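Local coordinates for protein poly-gamma-glutamate hydrolase (Bacillus phage phiNIT1, PDB 3A9L) that probably acts as a zinc-dependent peptidase that hydrolyses the gamma-glutamyl linkages of bacterial poly-gamma-glutamate, at residues P8-L13 against Y64-L69; V56-G61 against D194-I199. One frame throughout, in Å; residues are numbered along the deposited sequence.

Interaction 1 (P8-L13 against Y64-L69)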
loop_
_atom_site.group_PDB
_atom_site.type_symbol
_atom_site.label_atom_id
_atom_site.label_comp_id
_atom_site.label_asym_id
_atom_site.label_seq_id
_atom_site.Cartn_x
_atom_site.Cartn_y
_atom_site.Cartn_z
ATOM N N PRO A 8 -4.547 -11.569 -20.841
ATOM C CA PRO A 8 -3.179 -11.872 -21.263
ATOM C C PRO A 8 -2.157 -11.121 -20.461
ATOM O O PRO A 8 -0.973 -11.475 -20.449
ATOM C CB PRO A 8 -3.141 -11.398 -22.711
ATOM C CG PRO A 8 -4.281 -10.521 -22.878
ATOM C CD PRO A 8 -5.335 -11.044 -21.968
ATOM N N ASN A 9 -2.628 -10.090 -19.791
ATOM C CA ASN A 9 -1.789 -9.283 -18.930
ATOM C C ASN A 9 -2.686 -8.374 -18.098
ATOM O O ASN A 9 -3.915 -8.350 -18.273
ATOM C CB ASN A 9 -0.896 -8.432 -19.804
ATOM C CG ASN A 9 -1.685 -7.648 -20.814
ATOM O OD1 ASN A 9 -2.471 -6.771 -20.463
ATOM N ND2 ASN A 9 -1.478 -7.960 -22.084
ATOM N N ILE A 10 -2.069 -7.540 -17.276
ATOM C CA ILE A 10 -2.822 -6.760 -16.294
ATOM C C ILE A 10 -3.500 -5.517 -16.861
ATOM O O ILE A 10 -4.540 -5.086 -16.316
ATOM C CB ILE A 10 -1.946 -6.443 -15.053
ATOM C CG1 ILE A 10 -1.656 -7.740 -14.289
ATOM C CG2 ILE A 10 -2.593 -5.375 -14.146
ATOM C CD1 ILE A 10 -2.811 -8.301 -13.415
ATOM N N GLU A 11 -2.932 -4.946 -17.934
ATOM C CA GLU A 11 -3.609 -3.877 -18.682
ATOM C C GLU A 11 -4.991 -4.355 -19.148
ATOM O O GLU A 11 -6.025 -3.753 -18.804
ATOM C CB GLU A 11 -2.775 -3.448 -19.905
ATOM C CG GLU A 11 -1.567 -2.578 -19.597
ATOM C CD GLU A 11 -0.369 -3.342 -19.042
ATOM O OE1 GLU A 11 -0.346 -4.605 -19.084
ATOM O OE2 GLU A 11 0.573 -2.650 -18.598
ATOM N N ALA A 12 -5.011 -5.452 -19.910
ATOM C CA ALA A 12 -6.263 -6.053 -20.361
ATOM C C ALA A 12 -7.235 -6.287 -19.204
ATOM O O ALA A 12 -8.433 -6.005 -19.308
ATOM C CB ALA A 12 -5.980 -7.365 -21.093
ATOM N N LEU A 13 -6.707 -6.812 -18.096
ATOM C CA LEU A 13 -7.480 -6.997 -16.880
ATOM C C LEU A 13 -8.003 -5.677 -16.334
ATOM O O LEU A 13 -9.192 -5.539 -16.075
ATOM C CB LEU A 13 -6.637 -7.709 -15.803
ATOM C CG LEU A 13 -7.379 -8.118 -14.520
ATOM C CD1 LEU A 13 -6.686 -9.241 -13.825
ATOM C CD2 LEU A 13 -7.528 -6.994 -13.550
ATOM N N TYR A 64 3.515 -6.402 -1.170
ATOM C CA TYR A 64 2.698 -6.024 -2.324
ATOM C C TYR A 64 1.693 -7.120 -2.493
ATOM O O TYR A 64 2.086 -8.281 -2.415
ATOM C CB TYR A 64 3.535 -5.943 -3.590
ATOM C CG TYR A 64 2.684 -5.804 -4.837
ATOM C CD1 TYR A 64 2.168 -6.939 -5.485
ATOM C CD2 TYR A 64 2.395 -4.564 -5.362
ATOM C CE1 TYR A 64 1.411 -6.825 -6.599
ATOM C CE2 TYR A 64 1.637 -4.440 -6.502
ATOM C CZ TYR A 64 1.145 -5.567 -7.100
ATOM O OH TYR A 64 0.370 -5.470 -8.208
ATOM N N LEU A 65 0.426 -6.760 -2.736
ATOM C CA LEU A 65 -0.654 -7.743 -2.986
ATOM C C LEU A 65 -1.606 -7.285 -4.070
ATOM O O LEU A 65 -2.238 -6.235 -3.933
ATOM C CB LEU A 65 -1.502 -7.913 -1.729
ATOM C CG LEU A 65 -0.930 -8.389 -0.429
ATOM C CD1 LEU A 65 -2.018 -8.256 0.588
ATOM C CD2 LEU A 65 -0.470 -9.860 -0.555
ATOM N N PHE A 66 -1.728 -8.057 -5.140
ATOM C CA PHE A 66 -2.790 -7.816 -6.135
ATOM C C PHE A 66 -3.888 -8.766 -5.758
ATOM O O PHE A 66 -3.697 -9.984 -5.834
ATOM C CB PHE A 66 -2.301 -8.080 -7.578
ATOM C CG PHE A 66 -3.321 -7.756 -8.638
ATOM C CD1 PHE A 66 -4.236 -8.740 -9.060
ATOM C CD2 PHE A 66 -3.359 -6.504 -9.251
ATOM C CE1 PHE A 66 -5.201 -8.457 -10.030
ATOM C CE2 PHE A 66 -4.315 -6.222 -10.224
ATOM C CZ PHE A 66 -5.235 -7.206 -10.617
ATOM N N GLN A 67 -5.014 -8.210 -5.290
ATOM C CA GLN A 67 -6.033 -9.011 -4.581
ATOM C C GLN A 67 -7.332 -9.117 -5.362
ATOM O O GLN A 67 -7.862 -8.088 -5.774
ATOM C CB GLN A 67 -6.370 -8.352 -3.225
ATOM C CG GLN A 67 -5.259 -8.362 -2.155
ATOM C CD GLN A 67 -5.822 -8.166 -0.745
ATOM O OE1 GLN A 67 -5.805 -9.086 0.065
ATOM N NE2 GLN A 67 -6.389 -7.004 -0.481
ATOM N N GLY A 68 -7.842 -10.348 -5.539
ATOM C CA GLY A 68 -9.237 -10.556 -5.950
ATOM C C GLY A 68 -10.222 -10.285 -4.821
ATOM O O GLY A 68 -9.981 -10.676 -3.674
ATOM N N LEU A 69 -11.326 -9.623 -5.148
ATOM C CA LEU A 69 -12.339 -9.188 -4.174
ATOM C C LEU A 69 -13.720 -9.769 -4.405
ATOM O O LEU A 69 -14.650 -9.517 -3.615
ATOM C CB LEU A 69 -12.494 -7.660 -4.185
ATOM C CG LEU A 69 -11.258 -6.779 -3.983
ATOM C CD1 LEU A 69 -11.638 -5.300 -3.925
ATOM C CD2 LEU A 69 -10.584 -7.190 -2.722
#
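Ile10 and Leu13, one helical turn apart, close on the Phe66 ring of strand 62-68. Just before the helix, Asn9 is the N-cap. Its OD1 accepts from Ala12 N at 2.9 Å, and the N-H points almost straight at it (172°). This bond satisfies an amide of the first turn. The next residue, Ile10, has its own backbone N bonded to Asp85 OD1, a second polar anchor for the helix start. The side chain of Ile10 faces the strand. Its CD1 methyl lies over one face of the Phe66 ring, 4.1 Å from the ring centroid and 21° off the normal. This is a CH-pi contact, displaced toward the CZ end. Leu13 arrives at the rim instead. Its CG is anti to the backbone N (chi1 -173°), which carries both methyls out toward the strand. Leu13 CD2 sits in the plane of the ring at the edge, 3.7 Å from Phe66 CZ. Leu13 CD1 is close to both CZ and CE1 of Phe66, at 4.1 Å from each. The ring also meets that of Tyr23 at a shallow angle. Strand 62-68 runs in the mixed sheet between strands 23-29 and 34-42. The latter carries the zinc ligand His40, whose side chain is about 6 Å from that of Phe66. No hydrogen bond joins the two segments. The N-terminal helix is therefore held to the sheet here by buried apolar contact, while the capping bond of Asn9 and the bond from Ile10 N to Asp85 fix the helix start.

Interaction 2 (V56-G61 against D194-I199)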
loop_
_atom_site.group_PDB
_atom_site.type_symbol
_atom_site.label_atom_id
_atom_site.label_comp_id
_atom_site.label_asym_id
_atom_site.label_seq_id
_atom_site.Cartn_x
_atom_site.Cartn_y
_atom_site.Cartn_z
ATOM N N VAL A 56 5.248 -10.348 6.846
ATOM C CA VAL A 56 5.657 -8.953 6.870
ATOM C C VAL A 56 5.668 -8.416 8.306
ATOM O O VAL A 56 6.585 -7.661 8.692
ATOM C CB VAL A 56 4.753 -8.125 5.924
ATOM C CG1 VAL A 56 4.855 -6.603 6.204
ATOM C CG2 VAL A 56 5.144 -8.427 4.491
ATOM N N GLU A 57 4.649 -8.789 9.081
ATOM C CA GLU A 57 4.552 -8.373 10.492
ATOM C C GLU A 57 5.726 -8.972 11.283
ATOM O O GLU A 57 6.317 -8.297 12.125
ATOM C CB GLU A 57 3.207 -8.772 11.087
ATOM C CG GLU A 57 2.047 -7.881 10.676
ATOM C CD GLU A 57 0.736 -8.662 10.562
ATOM O OE1 GLU A 57 0.601 -9.686 11.284
ATOM O OE2 GLU A 57 -0.129 -8.278 9.721
ATOM N N LEU A 58 6.103 -10.205 10.944
ATOM C CA LEU A 58 7.315 -10.841 11.532
ATOM C C LEU A 58 8.680 -10.320 11.089
ATOM O O LEU A 58 9.650 -10.425 11.840
ATOM C CB LEU A 58 7.300 -12.349 11.293
ATOM C CG LEU A 58 6.239 -13.194 11.971
ATOM C CD1 LEU A 58 6.438 -14.624 11.529
ATOM C CD2 LEU A 58 6.296 -13.043 13.459
ATOM N N THR A 59 8.776 -9.800 9.864
ATOM C CA THR A 59 10.079 -9.464 9.252
ATOM C C THR A 59 10.358 -7.976 9.091
ATOM O O THR A 59 11.514 -7.550 9.125
ATOM C CB THR A 59 10.237 -10.123 7.849
ATOM O OG1 THR A 59 9.145 -9.722 7.014
ATOM C CG2 THR A 59 10.214 -11.664 7.945
ATOM N N GLY A 60 9.304 -7.195 8.887
ATOM C CA GLY A 60 9.452 -5.804 8.431
ATOM C C GLY A 60 9.819 -5.729 6.948
ATOM O O GLY A 60 10.325 -4.720 6.469
ATOM N N GLY A 61 9.594 -6.831 6.218
ATOM C CA GLY A 61 9.767 -6.853 4.771
ATOM C C GLY A 61 8.746 -5.931 4.138
ATOM O O GLY A 61 7.762 -5.601 4.779
ATOM N N ASP A 194 3.426 -21.268 12.542
ATOM C CA ASP A 194 4.679 -21.988 12.254
ATOM C C ASP A 194 5.183 -21.778 10.810
ATOM O O ASP A 194 6.403 -21.662 10.554
ATOM C CB ASP A 194 4.488 -23.479 12.545
ATOM C CG ASP A 194 4.285 -23.782 14.036
ATOM O OD1 ASP A 194 4.625 -22.948 14.884
ATOM O OD2 ASP A 194 3.812 -24.892 14.369
ATOM N N TYR A 195 4.253 -21.750 9.856
ATOM C CA TYR A 195 4.618 -21.578 8.451
ATOM C C TYR A 195 5.260 -20.195 8.330
ATOM O O TYR A 195 6.415 -20.068 7.911
ATOM C CB TYR A 195 3.374 -21.720 7.554
ATOM C CG TYR A 195 3.654 -22.044 6.094
ATOM C CD1 TYR A 195 4.165 -21.073 5.229
ATOM C CD2 TYR A 195 3.375 -23.294 5.582
ATOM C CE1 TYR A 195 4.421 -21.349 3.909
ATOM C CE2 TYR A 195 3.618 -23.586 4.236
ATOM C CZ TYR A 195 4.140 -22.607 3.412
ATOM O OH TYR A 195 4.383 -22.857 2.085
ATOM N N ALA A 196 4.536 -19.166 8.764
ATOM C CA ALA A 196 5.037 -17.823 8.663
ATOM C C ALA A 196 6.387 -17.606 9.408
ATOM O O ALA A 196 7.286 -16.939 8.879
ATOM C CB ALA A 196 3.974 -16.825 9.077
ATOM N N GLU A 197 6.559 -18.238 10.572
ATOM C CA GLU A 197 7.822 -18.188 11.339
ATOM C C GLU A 197 8.965 -18.874 10.590
ATOM O O GLU A 197 10.093 -18.387 10.579
ATOM C CB GLU A 197 7.643 -18.820 12.716
ATOM C CG GLU A 197 8.961 -19.113 13.484
ATOM C CD GLU A 197 9.602 -17.852 14.103
ATOM O OE1 GLU A 197 8.949 -16.788 14.129
ATOM O OE2 GLU A 197 10.770 -17.914 14.531
ATOM N N ALA A 198 8.665 -20.005 9.956
ATOM C CA ALA A 198 9.657 -20.673 9.092
ATOM C C ALA A 198 10.251 -19.742 8.036
ATOM O O ALA A 198 11.438 -19.766 7.793
ATOM C CB ALA A 198 9.059 -21.898 8.434
ATOM N N ILE A 199 9.413 -18.921 7.424
ATOM C CA ILE A 199 9.854 -17.992 6.406
ATOM C C ILE A 199 10.750 -16.911 7.029
ATOM O O ILE A 199 11.812 -16.544 6.470
ATOM C CB ILE A 199 8.638 -17.352 5.697
ATOM C CG1 ILE A 199 7.648 -18.436 5.213
ATOM C CG2 ILE A 199 9.111 -16.405 4.588
ATOM C CD1 ILE A 199 8.273 -19.586 4.431
#
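The closest contact here is made by a leucine methyl on a peptide group, not on another side chain. Leu58 CD1 lies over the flat face of the peptide joining Ala196 to Glu197. It is 3.6 Å from Ala196 O and 3.7 Å from Glu197 N. This is helix-helix packing in an open alpha/beta fold. The last turn of helix 48-59 meets the long C-terminal helix 190-209. The two backbones come close, with the CA atoms of Leu58 and Glu197 7.4 Å apart. A small residue lies at the meeting point: Ala196 points its CB at the leucine, and this CB is 4.1 Å from Leu58 CD1. Leu58 has CG anti to its own carbonyl carbon (chi1 -66°), and CD1 then reaches across to the other helix. Glu197 starts out pointing away from helix 48-59. Its chain then bends back, and OE1 comes to 4.2 Å from Leu58 CD1. OE2 forms a salt bridge with Lys200 on its own helix. The two methyls, Leu58 CD1 and Ala196 CB, meet in a partly buried place, with the Glu197 carboxylate beside them. Ala196 also touches Leu51 of helix 48-59, Ile199 touches Val55, and helix 120-132 packs against Ala198 and Ile199. Beyond Leu58 the chain leaves the helix at Gly60, whose positive phi of 75° suits glycine. Thr59 shapes this exit with an ST turn. Its OG1 is hydrogen-bonded to Val55 O and also accepts from Gly61 N, at 3.0 Å.

Helix 48-59 and strand 62-68 follow each other in the chain, so interactions 1 and 2 tie consecutive elements to distant partners. Interaction 1 attaches the N-terminal helix to the sheet; interaction 2 attaches helix 48-59 to the C-terminal helix. Their centres are about 24 Å apart, on opposite sides of the chain's centre. Interaction 1 is buried and lies nearer the zinc site. Interaction 2 is only partly buried and far from it. Neither has a hydrogen bond between its segments. The first relies on an aromatic ring met at face and edge. The second sets an aliphatic methyl on backbone atoms, with a charged side chain at its margin.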